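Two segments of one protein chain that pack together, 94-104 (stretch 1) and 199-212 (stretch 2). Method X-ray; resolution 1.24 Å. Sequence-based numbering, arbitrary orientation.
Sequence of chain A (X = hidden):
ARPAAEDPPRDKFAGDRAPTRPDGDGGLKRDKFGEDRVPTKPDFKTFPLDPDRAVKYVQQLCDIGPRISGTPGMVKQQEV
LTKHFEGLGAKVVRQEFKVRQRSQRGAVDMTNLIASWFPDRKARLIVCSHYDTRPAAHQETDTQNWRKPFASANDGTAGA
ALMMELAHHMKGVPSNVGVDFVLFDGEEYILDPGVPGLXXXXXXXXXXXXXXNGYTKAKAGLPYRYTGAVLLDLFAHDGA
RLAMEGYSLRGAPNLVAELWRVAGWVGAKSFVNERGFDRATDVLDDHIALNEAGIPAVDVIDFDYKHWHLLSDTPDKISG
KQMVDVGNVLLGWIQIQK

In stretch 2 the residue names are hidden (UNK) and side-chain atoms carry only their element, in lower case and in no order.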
# COMPACT_ATOMS: atom_id res chain seq x y z
N ARG A 94 0.43 11.72 12.01
CA ARG A 94 -0.87 11.79 11.35
C ARG A 94 -0.90 12.98 10.40
O ARG A 94 -0.42 14.06 10.75
CB ARG A 94 -1.96 11.98 12.41
CG ARG A 94 -2.07 10.82 13.39
CD ARG A 94 -2.96 11.17 14.59
NE ARG A 94 -4.32 11.49 14.20
CZ ARG A 94 -5.29 10.60 14.04
NH1 ARG A 94 -5.07 9.31 14.24
NH2 ARG A 94 -6.50 11.01 13.67
N GLN A 95 -1.48 12.79 9.22
CA GLN A 95 -1.79 13.90 8.33
C GLN A 95 -3.30 13.98 8.28
O GLN A 95 -3.95 13.20 7.57
CB GLN A 95 -1.26 13.72 6.92
CG GLN A 95 0.19 13.48 6.77
CD GLN A 95 0.62 13.53 5.29
OE1 GLN A 95 -0.11 13.08 4.37
NE2 GLN A 95 1.79 14.11 5.06
N GLU A 96 -3.87 14.92 9.04
CA GLU A 96 -5.31 15.05 9.15
C GLU A 96 -5.80 16.12 8.17
O GLU A 96 -5.20 17.18 8.05
CB GLU A 96 -5.68 15.47 10.57
CG GLU A 96 -5.28 14.44 11.63
CD GLU A 96 -5.61 14.87 13.05
OE1 GLU A 96 -5.96 16.05 13.27
OE2 GLU A 96 -5.52 14.01 13.94
N PHE A 97 -6.91 15.84 7.50
CA PHE A 97 -7.48 16.79 6.55
C PHE A 97 -8.96 16.46 6.37
O PHE A 97 -9.45 15.45 6.85
CB PHE A 97 -6.70 16.83 5.23
CG PHE A 97 -6.68 15.52 4.46
CD1 PHE A 97 -5.85 14.47 4.84
CD2 PHE A 97 -7.47 15.37 3.33
CE1 PHE A 97 -5.84 13.28 4.10
CE2 PHE A 97 -7.45 14.20 2.58
CZ PHE A 97 -6.64 13.16 2.96
N LYS A 98 -9.67 17.35 5.69
CA LYS A 98 -11.09 17.15 5.41
C LYS A 98 -11.33 17.30 3.93
O LYS A 98 -10.68 18.11 3.26
CB LYS A 98 -11.97 18.20 6.12
CG LYS A 98 -11.94 18.10 7.63
CD LYS A 98 -12.81 19.19 8.24
CE LYS A 98 -12.54 19.37 9.73
NZ LYS A 98 -13.17 18.29 10.54
N VAL A 99 -12.27 16.51 3.40
CA VAL A 99 -12.66 16.64 2.00
C VAL A 99 -14.17 16.52 1.92
O VAL A 99 -14.84 16.12 2.86
CB VAL A 99 -12.00 15.58 1.08
CG1 VAL A 99 -10.49 15.66 1.18
CG2 VAL A 99 -12.48 14.18 1.42
N ARG A 100 -14.71 16.88 0.76
CA ARG A 100 -16.11 16.63 0.43
C ARG A 100 -16.14 15.64 -0.72
O ARG A 100 -15.69 15.95 -1.83
CB ARG A 100 -16.84 17.92 0.03
CG ARG A 100 -18.31 17.67 -0.19
CD ARG A 100 -19.05 18.89 -0.75
NE ARG A 100 -18.61 19.27 -2.10
CZ ARG A 100 -18.99 18.65 -3.22
NH1 ARG A 100 -19.80 17.59 -3.17
NH2 ARG A 100 -18.56 19.11 -4.39
N GLN A 101 -16.67 14.45 -0.48
CA GLN A 101 -16.83 13.51 -1.58
C GLN A 101 -17.92 14.02 -2.52
O GLN A 101 -18.86 14.70 -2.10
CB GLN A 101 -17.14 12.12 -1.02
CG GLN A 101 -17.29 10.99 -2.04
CD GLN A 101 -16.11 10.85 -2.98
OE1 GLN A 101 -15.93 11.65 -3.89
NE2 GLN A 101 -15.28 9.82 -2.77
N ARG A 102 -17.80 13.70 -3.82
CA ARG A 102 -18.62 14.35 -4.84
C ARG A 102 -20.10 14.22 -4.58
O ARG A 102 -20.86 15.18 -4.77
CB ARG A 102 -18.31 13.78 -6.22
CG ARG A 102 -16.90 14.05 -6.72
CD ARG A 102 -16.73 13.43 -8.10
NE ARG A 102 -15.40 13.66 -8.63
CZ ARG A 102 -14.74 12.78 -9.39
NH1 ARG A 102 -15.28 11.60 -9.68
NH2 ARG A 102 -13.53 13.08 -9.82
N SER A 103 -20.55 13.03 -4.15
CA SER A 103 -21.96 12.73 -3.98
C SER A 103 -22.52 13.25 -2.67
O SER A 103 -23.73 13.11 -2.45
CB SER A 103 -22.17 11.21 -4.05
OG SER A 103 -21.48 10.56 -2.98
N GLN A 104 -21.70 13.87 -1.81
CA GLN A 104 -22.10 14.26 -0.47
C GLN A 104 -21.97 15.77 -0.28
O GLN A 104 -21.20 16.43 -0.96
CB GLN A 104 -21.19 13.58 0.56
CG GLN A 104 -21.09 12.06 0.33
CD GLN A 104 -22.44 11.34 0.47
OE1 GLN A 104 -23.12 11.48 1.48
NE2 GLN A 104 -22.81 10.58 -0.55
N UNK A 199 -22.15 8.01 -15.94
CA UNK A 199 -21.78 8.85 -14.81
C UNK A 199 -20.48 8.38 -14.18
O UNK A 199 -20.32 7.19 -13.90
o UNK A 199 -25.10 8.94 -12.05
c UNK A 199 -25.35 9.12 -13.25
c UNK A 199 -22.89 8.87 -13.75
c UNK A 199 -24.23 9.38 -14.24
n UNK A 199 -26.59 9.11 -13.73
N UNK A 200 -19.57 9.33 -13.93
CA UNK A 200 -18.26 9.03 -13.34
C UNK A 200 -18.32 8.54 -11.90
O UNK A 200 -17.52 7.68 -11.50
o UNK A 200 -15.20 8.46 -14.40
c UNK A 200 -15.96 10.09 -12.83
c UNK A 200 -17.36 10.26 -13.43
o UNK A 200 -14.89 8.04 -12.26
c UNK A 200 -15.30 8.77 -13.19
N UNK A 201 -19.26 9.04 -11.10
CA UNK A 201 -19.34 8.63 -9.72
C UNK A 201 -18.35 9.40 -8.85
O UNK A 201 -17.81 10.46 -9.21
N UNK A 202 -18.13 8.85 -7.66
CA UNK A 202 -17.27 9.45 -6.65
C UNK A 202 -15.78 9.43 -7.00
O UNK A 202 -15.30 8.65 -7.84
o UNK A 202 -19.40 8.81 -3.76
o UNK A 202 -19.25 10.56 -5.09
c UNK A 202 -18.83 9.46 -4.67
c UNK A 202 -17.59 8.86 -5.29
N UNK A 203 -15.04 10.29 -6.30
CA UNK A 203 -13.62 10.54 -6.53
C UNK A 203 -12.73 9.60 -5.73
O UNK A 203 -13.02 9.30 -4.57
c UNK A 203 -10.18 14.21 -5.70
n UNK A 203 -9.25 13.74 -6.78
c UNK A 203 -11.88 12.39 -6.24
c UNK A 203 -11.66 13.89 -6.01
c UNK A 203 -13.33 11.99 -6.11
N UNK A 204 -11.62 9.21 -6.34
CA UNK A 204 -10.58 8.36 -5.75
C UNK A 204 -9.38 9.20 -5.31
O UNK A 204 -9.17 10.32 -5.77
c UNK A 204 -12.83 4.18 -7.76
c UNK A 204 -11.71 3.92 -7.00
c UNK A 204 -10.84 4.95 -6.70
c UNK A 204 -12.22 6.50 -7.89
c UNK A 204 -11.09 6.26 -7.12
o UNK A 204 -13.66 3.12 -8.04
c UNK A 204 -10.11 7.34 -6.80
c UNK A 204 -13.11 5.47 -8.20
N UNK A 205 -8.57 8.60 -4.43
CA UNK A 205 -7.19 9.04 -4.20
C UNK A 205 -7.04 10.30 -3.35
O UNK A 205 -6.04 11.01 -3.48
c UNK A 205 -6.88 8.24 -7.77
c UNK A 205 -6.55 8.02 -6.44
c UNK A 205 -6.36 9.18 -5.50
c UNK A 205 -6.99 5.88 -8.17
c UNK A 205 -6.64 5.64 -6.83
c UNK A 205 -7.09 7.17 -8.64
c UNK A 205 -6.42 6.71 -5.98
N UNK A 206 -7.96 10.55 -2.41
CA UNK A 206 -7.81 11.75 -1.58
C UNK A 206 -6.51 11.73 -0.78
O UNK A 206 -5.83 12.76 -0.68
c UNK A 206 -12.57 11.89 -1.85
c UNK A 206 -8.98 11.88 -0.63
c UNK A 206 -11.37 11.46 -1.30
c UNK A 206 -12.69 13.16 -2.37
c UNK A 206 -10.40 13.60 -1.79
c UNK A 206 -11.62 14.02 -2.36
c UNK A 206 -10.27 12.32 -1.27
N UNK A 207 -6.18 10.59 -0.18
CA UNK A 207 -5.01 10.52 0.69
C UNK A 207 -3.69 10.65 -0.04
O UNK A 207 -2.80 11.39 0.39
N UNK A 208 -3.53 9.93 -1.16
CA UNK A 208 -2.28 10.05 -1.89
C UNK A 208 -2.12 11.44 -2.50
O UNK A 208 -1.02 11.98 -2.53
o UNK A 208 -3.20 8.88 -3.84
c UNK A 208 -2.12 8.93 -2.91
N UNK A 209 -3.22 12.03 -2.99
CA UNK A 209 -3.13 13.40 -3.52
C UNK A 209 -2.75 14.37 -2.41
O UNK A 209 -1.90 15.25 -2.63
o UNK A 209 -6.64 14.15 -5.84
c UNK A 209 -5.87 13.27 -6.25
o UNK A 209 -6.09 12.57 -7.26
c UNK A 209 -4.58 13.02 -5.50
c UNK A 209 -4.44 13.79 -4.20
N UNK A 210 -3.33 14.21 -1.22
CA UNK A 210 -2.99 15.09 -0.10
C UNK A 210 -1.51 14.96 0.26
O UNK A 210 -0.80 15.96 0.44
c UNK A 210 -2.84 15.51 3.37
c UNK A 210 -3.86 14.77 1.10
c UNK A 210 -3.61 15.67 2.27
n UNK A 210 -2.95 16.66 4.11
c UNK A 210 -3.77 17.49 3.49
n UNK A 210 -4.18 16.91 2.37
N UNK A 211 -1.04 13.72 0.37
CA UNK A 211 0.35 13.48 0.73
C UNK A 211 1.28 14.07 -0.32
O UNK A 211 2.26 14.75 0.01
c UNK A 211 1.99 11.60 1.18
c UNK A 211 3.72 11.15 2.80
c UNK A 211 2.92 11.38 0.17
c UNK A 211 4.24 11.03 0.46
c UNK A 211 4.64 10.93 1.79
c UNK A 211 0.57 11.98 0.84
c UNK A 211 2.39 11.48 2.49
N UNK A 212 1.00 13.81 -1.60
CA UNK A 212 1.87 14.29 -2.66
C UNK A 212 1.89 15.80 -2.72
O UNK A 212 2.95 16.41 -2.88
c UNK A 212 1.44 13.70 -4.00
O HOH W 1 2.97 15.13 2.69
O HOH W 2 -2.57 17.35 6.83

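Position 199 carries three side-chain carbons, the third bearing one oxygen and one nitrogen; it stays clear of stretch 1 and is Gln 199. At 200, three carbons end in two oxygens, a carboxylate, and the chain lies beside the Arg 102 guanidinium; this is Glu 200, its CG 3.6 Å from Arg 102 NH1. Position 201 has no side-chain atoms and its phi is positive (82°); a CB would jam against the carbonyl O of the preceding residue, and the backbone O meets Arg 102 NH1, as expected for Gly 201. Gly 201 O accepts a hydrogen bond from Arg 102 NH1 (2.8 Å), near the guanidinium plane.

Position 202 has two carbons, the second with two oxygens that meet Ser 103 N and OG; this is Asp 202. Its carboxylate receives Ser 103 N at OD1 (2.9 Å) and Ser 103 OG at OD2 (2.8 Å), gripping the turn from Gln 101 to Gln 104. Position 203 has four carbons in a row ending in nitrogen, with its CB against Gln 101 OE1; it is Lys 203. Its backbone pairs with one carboxamide: Lys 203 N donates to Gln 101 OE1 (2.9 Å), and Gln 101 NE2 donates to Lys 203 O (2.9 Å).

At 204, one carbon precedes a six-carbon ring bearing an oxygen and pointing away: Tyr 204. Position 205 has the same ring without oxygen and does not reach stretch 1; it is Phe 205, the helix N-cap. Another unsubstituted six-carbon ring occupies 206, with Val 99 over one face and Gln 101 NE2 at its edge: Phe 206. Val 99 CG2 sits almost on the ring normal, 3.7 Å from the centroid.

Position 207 lacks side-chain atoms, and its CA lies 3.8 Å from Phe 97 CZ; it is Gly 207. One carbon and one oxygen at 208, facing away, give Ser 208. At 209, three carbons with two terminal oxygens, clear of stretch 1, give Glu 209, whose OE1 bridges Lys 203 NZ (2.8 Å). Position 210 has one carbon and then a five-membered ring of three carbons and two nitrogens; the ring lies in an offset stack on the Phe 97 ring, centroids 3.9 Å apart and planes at 5°. It is His 210. Position 211 is a six-carbon ring beyond one carbon, its edge meeting Gln 95 OE1: Phe 211, with CD1 3.5 Å from Gln 95 OE1. The single carbon at 212, turned away, is Ala 212.

The contact has two parts. Gln 95, Phe 97 and Val 99 face the helix, where aromatic packing dominates and waters link Gln 95 NE2 to Phe 211 O and Glu 96 O to His 210 NE2. Beyond the strand, hydrogen bonds fasten the turn to the loop before the helix.

Stretch 2, residues 199-212: QEGDKYFFGSEHFA
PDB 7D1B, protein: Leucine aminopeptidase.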